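Long-range contacts in envelope glycoprotein (PDB 5XEA), which probably attaches the virus to its receptor on the host cell and later drives fusion of the viral and host membranes: residues Gln38-Ala44 / Thr145-Phe151; Leu165-Gly169 / Lys273-Val277; Ile336-Ser341 / Leu351-Cys355. All coordinates share one frame; numbering follows the deposited sequence.

Contact 1. Residues Gln38-Ala44 / Thr145-Phe151; sequences QNELLTA and TTSPVFF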
# COMPACT_ATOMS: atom_id res chain seq x y z
N GLN B 38 7.36 -13.85 -15.87
CA GLN B 38 6.61 -12.74 -15.30
C GLN B 38 7.23 -11.37 -15.60
O GLN B 38 6.88 -10.38 -14.94
CB GLN B 38 6.46 -12.93 -13.79
CG GLN B 38 5.90 -14.29 -13.40
CD GLN B 38 4.66 -14.20 -12.53
OE1 GLN B 38 3.54 -14.42 -13.00
NE2 GLN B 38 4.85 -13.87 -11.26
N ASN B 39 8.12 -11.28 -16.59
CA ASN B 39 8.74 -10.02 -16.97
C ASN B 39 8.90 -9.93 -18.49
O ASN B 39 9.22 -10.92 -19.14
CB ASN B 39 10.11 -9.83 -16.31
CG ASN B 39 10.01 -9.59 -14.81
OD1 ASN B 39 9.16 -8.82 -14.35
ND2 ASN B 39 10.88 -10.25 -14.05
N GLU B 40 8.64 -8.74 -19.04
CA GLU B 40 9.13 -8.34 -20.35
C GLU B 40 10.55 -7.81 -20.21
O GLU B 40 11.03 -7.52 -19.12
CB GLU B 40 8.27 -7.25 -20.97
CG GLU B 40 6.81 -7.51 -20.96
CD GLU B 40 6.05 -6.44 -21.70
OE1 GLU B 40 5.92 -5.32 -21.17
OE2 GLU B 40 5.60 -6.72 -22.83
N LEU B 41 11.24 -7.70 -21.35
CA LEU B 41 12.57 -7.11 -21.38
C LEU B 41 12.47 -5.73 -22.00
O LEU B 41 12.10 -5.60 -23.18
CB LEU B 41 13.56 -7.97 -22.17
CG LEU B 41 14.98 -7.47 -21.97
CD1 LEU B 41 15.48 -7.84 -20.58
CD2 LEU B 41 15.92 -7.97 -23.05
N LEU B 42 12.76 -4.71 -21.21
CA LEU B 42 12.77 -3.34 -21.70
C LEU B 42 14.21 -2.96 -22.00
O LEU B 42 15.06 -2.94 -21.10
CB LEU B 42 12.16 -2.38 -20.69
CG LEU B 42 12.46 -0.90 -20.96
CD1 LEU B 42 11.76 -0.40 -22.22
CD2 LEU B 42 12.09 -0.06 -19.75
N THR B 43 14.50 -2.71 -23.26
CA THR B 43 15.76 -2.10 -23.66
C THR B 43 15.49 -0.64 -24.00
O THR B 43 14.64 -0.35 -24.86
CB THR B 43 16.39 -2.83 -24.84
OG1 THR B 43 16.64 -4.19 -24.48
CG2 THR B 43 17.72 -2.18 -25.22
N ALA B 44 16.17 0.26 -23.31
CA ALA B 44 15.99 1.69 -23.53
C ALA B 44 17.35 2.35 -23.72
O ALA B 44 18.26 2.14 -22.91
CB ALA B 44 15.24 2.35 -22.38
N THR B 145 20.02 0.75 -21.07
CA THR B 145 19.65 -0.19 -20.03
C THR B 145 18.88 -1.34 -20.66
O THR B 145 18.16 -1.17 -21.65
CB THR B 145 18.81 0.47 -18.91
OG1 THR B 145 18.82 -0.38 -17.75
CG2 THR B 145 17.36 0.67 -19.34
N THR B 146 19.04 -2.52 -20.07
CA THR B 146 18.20 -3.68 -20.36
C THR B 146 17.66 -4.16 -19.03
O THR B 146 18.43 -4.58 -18.16
CB THR B 146 18.97 -4.79 -21.06
OG1 THR B 146 20.10 -5.18 -20.25
CG2 THR B 146 19.46 -4.34 -22.43
N SER B 147 16.35 -4.03 -18.83
CA SER B 147 15.80 -4.31 -17.51
C SER B 147 14.50 -5.07 -17.64
O SER B 147 13.73 -4.87 -18.59
CB SER B 147 15.55 -3.01 -16.72
OG SER B 147 16.73 -2.20 -16.68
N PRO B 148 14.22 -5.96 -16.69
CA PRO B 148 12.91 -6.62 -16.67
C PRO B 148 11.85 -5.70 -16.08
O PRO B 148 12.06 -5.06 -15.05
CB PRO B 148 13.16 -7.84 -15.77
CG PRO B 148 14.20 -7.38 -14.82
CD PRO B 148 15.10 -6.44 -15.61
N VAL B 149 10.70 -5.65 -16.74
CA VAL B 149 9.54 -4.92 -16.24
C VAL B 149 8.34 -5.85 -16.20
O VAL B 149 8.14 -6.67 -17.11
CB VAL B 149 9.25 -3.67 -17.09
CG1 VAL B 149 10.43 -2.63 -17.01
CG2 VAL B 149 8.94 -4.07 -18.51
N PHE B 150 7.52 -5.74 -15.15
CA PHE B 150 6.34 -6.58 -15.08
C PHE B 150 5.29 -6.09 -16.08
O PHE B 150 5.39 -4.99 -16.63
CB PHE B 150 5.75 -6.62 -13.66
CG PHE B 150 5.27 -5.27 -13.14
CD1 PHE B 150 4.00 -4.80 -13.43
CD2 PHE B 150 6.09 -4.50 -12.33
CE1 PHE B 150 3.57 -3.57 -12.93
CE2 PHE B 150 5.68 -3.30 -11.82
CZ PHE B 150 4.42 -2.82 -12.12
N PHE B 151 4.28 -6.93 -16.31
CA PHE B 151 3.26 -6.61 -17.31
C PHE B 151 1.95 -7.24 -16.86
O PHE B 151 1.89 -7.95 -15.86
CB PHE B 151 3.68 -7.11 -18.70
CG PHE B 151 3.85 -8.61 -18.78
CD1 PHE B 151 2.79 -9.43 -19.14
CD2 PHE B 151 5.07 -9.20 -18.47
CE1 PHE B 151 2.95 -10.82 -19.19
CE2 PHE B 151 5.24 -10.57 -18.52
CZ PHE B 151 4.17 -11.38 -18.88
O HOH W 1 5.05 -3.75 -19.16

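Contact 2. Residues Leu165-Gly169 / Lys273-Val277; sequences LLPNG and KSWTV. With NAG (2-acetamido-2-deoxy-beta-D-glucopyranose), chain E.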
# COMPACT_ATOMS: atom_id res chain seq x y z
N LEU B 165 3.05 -1.80 -19.63
CA LEU B 165 2.64 -0.75 -18.71
C LEU B 165 3.60 0.43 -18.84
O LEU B 165 4.81 0.29 -18.61
CB LEU B 165 2.62 -1.30 -17.28
CG LEU B 165 1.81 -2.60 -17.12
CD1 LEU B 165 1.86 -3.15 -15.71
CD2 LEU B 165 0.38 -2.36 -17.51
N LEU B 166 3.07 1.57 -19.22
CA LEU B 166 3.99 2.70 -19.37
C LEU B 166 3.96 3.57 -18.12
O LEU B 166 2.97 3.59 -17.39
CB LEU B 166 3.60 3.53 -20.60
CG LEU B 166 3.56 2.81 -21.95
CD1 LEU B 166 3.09 3.75 -23.06
CD2 LEU B 166 4.91 2.20 -22.31
N PRO B 167 5.03 4.33 -17.82
CA PRO B 167 5.06 5.08 -16.54
C PRO B 167 4.08 6.25 -16.46
O PRO B 167 3.82 6.72 -15.34
CB PRO B 167 6.52 5.54 -16.43
CG PRO B 167 7.12 5.32 -17.78
CD PRO B 167 6.36 4.23 -18.44
N ASN B 168 3.48 6.69 -17.57
CA ASN B 168 2.42 7.69 -17.49
C ASN B 168 1.03 7.10 -17.34
O ASN B 168 0.04 7.83 -17.40
CB ASN B 168 2.44 8.61 -18.71
CG ASN B 168 2.20 7.87 -20.02
OD1 ASN B 168 1.82 6.70 -20.05
ND2 ASN B 168 2.43 8.57 -21.14
N GLY B 169 0.91 5.78 -17.16
CA GLY B 169 -0.37 5.19 -16.87
C GLY B 169 -1.12 4.69 -18.08
O GLY B 169 -2.12 3.99 -17.92
N LYS B 273 -5.74 6.52 -15.56
CA LYS B 273 -4.44 5.86 -15.57
C LYS B 273 -4.54 4.46 -14.98
O LYS B 273 -5.35 4.19 -14.08
CB LYS B 273 -3.40 6.68 -14.79
CG LYS B 273 -3.11 8.03 -15.37
CD LYS B 273 -2.09 8.79 -14.53
CE LYS B 273 -2.05 10.28 -14.87
NZ LYS B 273 -2.45 10.57 -16.28
N SER B 274 -3.71 3.56 -15.49
CA SER B 274 -3.53 2.27 -14.83
C SER B 274 -3.21 2.49 -13.36
O SER B 274 -2.43 3.38 -13.00
CB SER B 274 -2.41 1.48 -15.50
OG SER B 274 -2.07 0.35 -14.71
N TRP B 275 -3.83 1.69 -12.50
CA TRP B 275 -3.54 1.72 -11.08
C TRP B 275 -2.13 1.27 -10.76
O TRP B 275 -1.67 1.48 -9.63
CB TRP B 275 -4.56 0.84 -10.34
CG TRP B 275 -5.94 1.43 -10.32
CD1 TRP B 275 -7.09 0.84 -10.78
CD2 TRP B 275 -6.33 2.70 -9.78
NE1 TRP B 275 -8.17 1.68 -10.56
CE2 TRP B 275 -7.72 2.83 -9.95
CE3 TRP B 275 -5.63 3.75 -9.15
CZ2 TRP B 275 -8.43 3.95 -9.53
CZ3 TRP B 275 -6.33 4.87 -8.74
CH2 TRP B 275 -7.72 4.96 -8.93
N THR B 276 -1.43 0.64 -11.71
CA THR B 276 -0.04 0.25 -11.49
C THR B 276 0.91 1.46 -11.43
O THR B 276 2.07 1.28 -11.05
CB THR B 276 0.43 -0.69 -12.61
OG1 THR B 276 0.40 -0.00 -13.87
CG2 THR B 276 -0.47 -2.01 -12.69
N VAL B 277 0.45 2.66 -11.76
CA VAL B 277 1.30 3.85 -11.62
C VAL B 277 0.82 4.79 -10.52
O VAL B 277 1.49 5.79 -10.26
CB VAL B 277 1.45 4.63 -12.95
CG1 VAL B 277 1.93 3.71 -14.06
CG2 VAL B 277 0.15 5.32 -13.34
C1 NAG E . 2.27 8.03 -22.46
C2 NAG E . 1.61 9.01 -23.43
C3 NAG E . 1.66 8.49 -24.87
C4 NAG E . 3.08 8.07 -25.26
C5 NAG E . 3.57 7.07 -24.22
C6 NAG E . 5.00 6.61 -24.42
C7 NAG E . -0.17 10.37 -22.41
C8 NAG E . -1.63 10.45 -22.08
N2 NAG E . 0.23 9.25 -23.03
O3 NAG E . 1.18 9.50 -25.76
O4 NAG E . 3.04 7.52 -26.57
O5 NAG E . 3.56 7.69 -22.93
O6 NAG E . 5.91 7.55 -23.88
O7 NAG E . 0.61 11.27 -22.14

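Contact 3. Residues Ile336-Ser341 / Leu351-Cys355; sequences IKAPVS and LLHQC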
# COMPACT_ATOMS: atom_id res chain seq x y z
N ILE B 336 -17.73 -42.70 28.32
CA ILE B 336 -16.34 -42.56 28.74
C ILE B 336 -15.48 -43.75 28.33
O ILE B 336 -14.29 -43.78 28.68
CB ILE B 336 -16.26 -42.37 30.27
CG1 ILE B 336 -16.82 -43.60 30.99
CG2 ILE B 336 -17.02 -41.12 30.67
CD1 ILE B 336 -16.75 -43.53 32.50
N LYS B 337 -16.02 -44.71 27.59
CA LYS B 337 -15.31 -45.92 27.18
C LYS B 337 -14.63 -46.59 28.38
O LYS B 337 -13.41 -46.58 28.55
CB LYS B 337 -14.30 -45.60 26.08
CG LYS B 337 -14.92 -45.33 24.71
CD LYS B 337 -13.88 -44.75 23.77
CE LYS B 337 -13.45 -43.35 24.23
NZ LYS B 337 -12.03 -43.04 23.89
N ALA B 338 -15.48 -47.19 29.22
CA ALA B 338 -14.99 -47.87 30.42
C ALA B 338 -16.01 -48.93 30.80
O ALA B 338 -17.21 -48.70 30.64
CB ALA B 338 -14.78 -46.88 31.57
N PRO B 339 -15.57 -50.11 31.30
CA PRO B 339 -16.52 -51.19 31.62
C PRO B 339 -17.18 -50.98 32.98
O PRO B 339 -16.95 -51.71 33.95
CB PRO B 339 -15.62 -52.43 31.58
CG PRO B 339 -14.30 -51.93 32.06
CD PRO B 339 -14.17 -50.51 31.56
N VAL B 340 -18.04 -49.96 33.07
CA VAL B 340 -18.70 -49.61 34.32
C VAL B 340 -20.20 -49.48 34.10
O VAL B 340 -20.66 -49.10 33.01
CB VAL B 340 -18.14 -48.31 34.96
CG1 VAL B 340 -16.71 -48.51 35.43
CG2 VAL B 340 -18.24 -47.13 34.00
N SER B 341 -20.97 -49.80 35.14
CA SER B 341 -22.38 -49.43 35.26
C SER B 341 -22.52 -48.35 36.32
O SER B 341 -21.76 -48.31 37.29
CB SER B 341 -23.24 -50.63 35.63
OG SER B 341 -23.02 -50.97 36.98
N LEU B 351 -22.67 -43.08 41.26
CA LEU B 351 -21.56 -43.97 41.54
C LEU B 351 -21.24 -44.77 40.29
O LEU B 351 -22.06 -44.89 39.38
CB LEU B 351 -21.91 -44.94 42.68
CG LEU B 351 -22.38 -44.40 44.03
CD1 LEU B 351 -22.85 -45.55 44.94
CD2 LEU B 351 -21.25 -43.65 44.69
N LEU B 352 -20.05 -45.34 40.27
CA LEU B 352 -19.66 -46.25 39.20
C LEU B 352 -19.29 -47.59 39.80
O LEU B 352 -18.45 -47.66 40.72
CB LEU B 352 -18.50 -45.66 38.38
CG LEU B 352 -18.86 -44.45 37.51
CD1 LEU B 352 -17.63 -43.90 36.82
CD2 LEU B 352 -19.94 -44.81 36.48
N HIS B 353 -19.90 -48.65 39.29
CA HIS B 353 -19.59 -50.01 39.71
C HIS B 353 -18.70 -50.67 38.67
O HIS B 353 -18.95 -50.53 37.47
CB HIS B 353 -20.86 -50.84 39.91
CG HIS B 353 -21.78 -50.30 40.97
ND1 HIS B 353 -21.46 -50.30 42.31
CD2 HIS B 353 -23.01 -49.74 40.87
CE1 HIS B 353 -22.45 -49.75 43.00
NE2 HIS B 353 -23.40 -49.40 42.15
N GLN B 354 -17.69 -51.40 39.13
CA GLN B 354 -16.71 -52.01 38.24
C GLN B 354 -16.49 -53.47 38.61
O GLN B 354 -16.85 -53.92 39.70
CB GLN B 354 -15.39 -51.24 38.29
CG GLN B 354 -14.57 -51.36 37.01
CD GLN B 354 -13.19 -50.77 37.13
OE1 GLN B 354 -12.97 -49.84 37.90
NE2 GLN B 354 -12.23 -51.33 36.39
N CYS B 355 -15.85 -54.19 37.69
CA CYS B 355 -15.47 -55.61 37.81
C CYS B 355 -16.65 -56.45 38.32
O CYS B 355 -17.29 -57.16 37.54
CB CYS B 355 -14.23 -55.76 38.70
SG CYS B 355 -14.32 -56.95 40.07

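Contact 1. Residues Gln38-Ala44 / Thr145-Phe151
Glu40 and Phe151 meet at an angle, with the carboxylate plane 49° from the ring plane. Glu40 CG lies 3.5 Å from Phe151 CD2, and the carboxylate end runs past Phe151 CB. The ring edge faces the backbone of Asn39, whose CA lies in the ring plane. Phe151 holds its CG between its own backbone N and carbonyl carbon (chi1 62°), which brings the ring up to Gln38-Glu40, edge on to Asn39. Glu40 OE1 accepts a hydrogen bond from a water, 2.7 Å away, and the same water donates to Phe150 O. Thr164 also hydrogen-bonds OE1, and His174 binds OE2 weakly.

The strands 40-56 and 133-156 pair here as antiparallel neighbours in a branched sheet of the gp64-like glycoprotein. Glu40, Leu42 and Ala44 each exchange two backbone bonds with Val149, Ser147 and Thr145 in turn. On the face with Glu40, Leu42 crosses Val149, and Leu42 CB sits 4.1 Å from Val149 CG1. Trp423 of helix 421-437 packs against both. On the other face, Thr43 and Thr146 lie side by side, with Thr43 OG1 3.5 Å from Thr146 CG2. Asn39 CB runs alongside Pro148 CB at 3.7 Å. Asn39 packs on Pro269 and Pro148 on Leu268, both of the second subunit.

Contact 2. Residues Leu165-Gly169 / Lys273-Val277
Gly169 O accepts the backbone N-H of Ser274 at 2.9 Å, the one hydrogen bond between Leu165-Gly169 and Lys273-Val277. The bond is almost straight, with 174° at the hydrogen. The donor lies in the carbonyl plane, on a lone pair of the oxygen. Gly169 closes a type I beta turn that starts at Leu166, and its N returns to Leu166 O. This turn joins strands 159-165 and 171-174. Lys273-Val277 belongs to the loop before the long helix 282-327.

Gly169 has positive phi (94°). With no side chain at Gly169, Lys273 CB comes to 4.0 Å from Gly169 CA. Val277 turns both methyls to the turn. Its CG1 is 3.5 Å from Leu166 O and also reaches Pro167 O. CG2 stands between the backbone N and carbonyl carbon of Val277 and meets Gly169 CA at 3.6 Å. The aliphatic part of Lys273 passes over Asn168 O, with CD at 3.7 Å. Its NZ makes a long, weak ion pair with Asp421 of the third subunit.

At the start of the turn segment, Leu165 and Thr276 cross at about a right angle, and Leu165 CD1 does the touching. Thr276 OG1 and Ser274 OG share a hydrogen bond of 2.6 Å, which ties the two hydroxyls together within the loop. Val417 packs on both Leu165 and Thr276.

Asn168 carries the N-linked glycan. Its OD1 accepts Ser170 N, which helps fix the amide. The sugar is also hydrogen-bonded to Glu184. Leu166 packs on the sugar, with CD1 3.5 Å from its C5, and Asn168 ND2 is joined to the sugar's C1 at 1.4 Å.

Contact 3. Residues Ile336-Ser341 / Leu351-Cys355
Val340 sets its side chain against Leu352-Gln354. Its CB is 3.4 Å from His353 O, and its CA makes a CH...O contact with the same oxygen. From CB the two methyls part. CG1 lies anti to the carbonyl carbon of Val340 (chi1 -68°) and meets Gln354 CG at 3.9 Å while also passing His353 O. CG2 goes the other way, to Leu352 CD2 at 3.8 Å. The valine crosses both neighbours at a slant. One branch meets the exposed Gln354, the other the buried Leu352.

Next to Val340 the backbones pair. Ser341 and His353 form an antiparallel hydrogen-bonded pair in the small sheet that strands 341-344 and 350-354 make within this chain. His353 N gives a nearly straight bond to Ser341 O at 2.8 Å, with 176° at the hydrogen. The return bond, Ser341 N to His353 O, is longer at 3.2 Å. Just before the pair, Pro339 is the centre of an inverse gamma turn, through which the chain from helix 331-335 enters strand 341-344. Its carbonyl O faces Gln354 CG.

The side chains of Ser341 and His353 share one face of the sheet. Ser341 OG lies 3.6 Å from His353 CB and near CD2. The far end of the imidazole turns to Arg343, where NE2 is hydrogen-bonded to the guanidinium NE. Ile336 CD1 reaches Leu352 CD1, and Ile395 of the second subunit packs on both residues.

On the other side, Leu352, His353 and Gln354 pair in antiparallel fashion with a strand of the third subunit, which carries the sheet across the interface. Just past strand 350-354, Cys355 forms a disulfide with Cys2 of the third subunit.

In the fold
The contacts follow one another along the chain. Contact 1 closes before contact 2 opens, and contact 3 comes last. Contacts 1 and 2 are neighbours, with centres 15 Å apart. Contact 2 adjoins the sheet of contact 1, because strand 159-165, which leads into contact 2, pairs with strand 133-156 of contact 1. They touch where Phe150 CE1 meets Leu165 CD1 at 3.3 Å. Contact 3 lies far off, its centre about 75 Å from each of the others. The long helix 282-327 follows contact 2 and precedes contact 3. All three contacts touch the second subunit, so trimer packing reaches both distant regions of this elongated fusion protein.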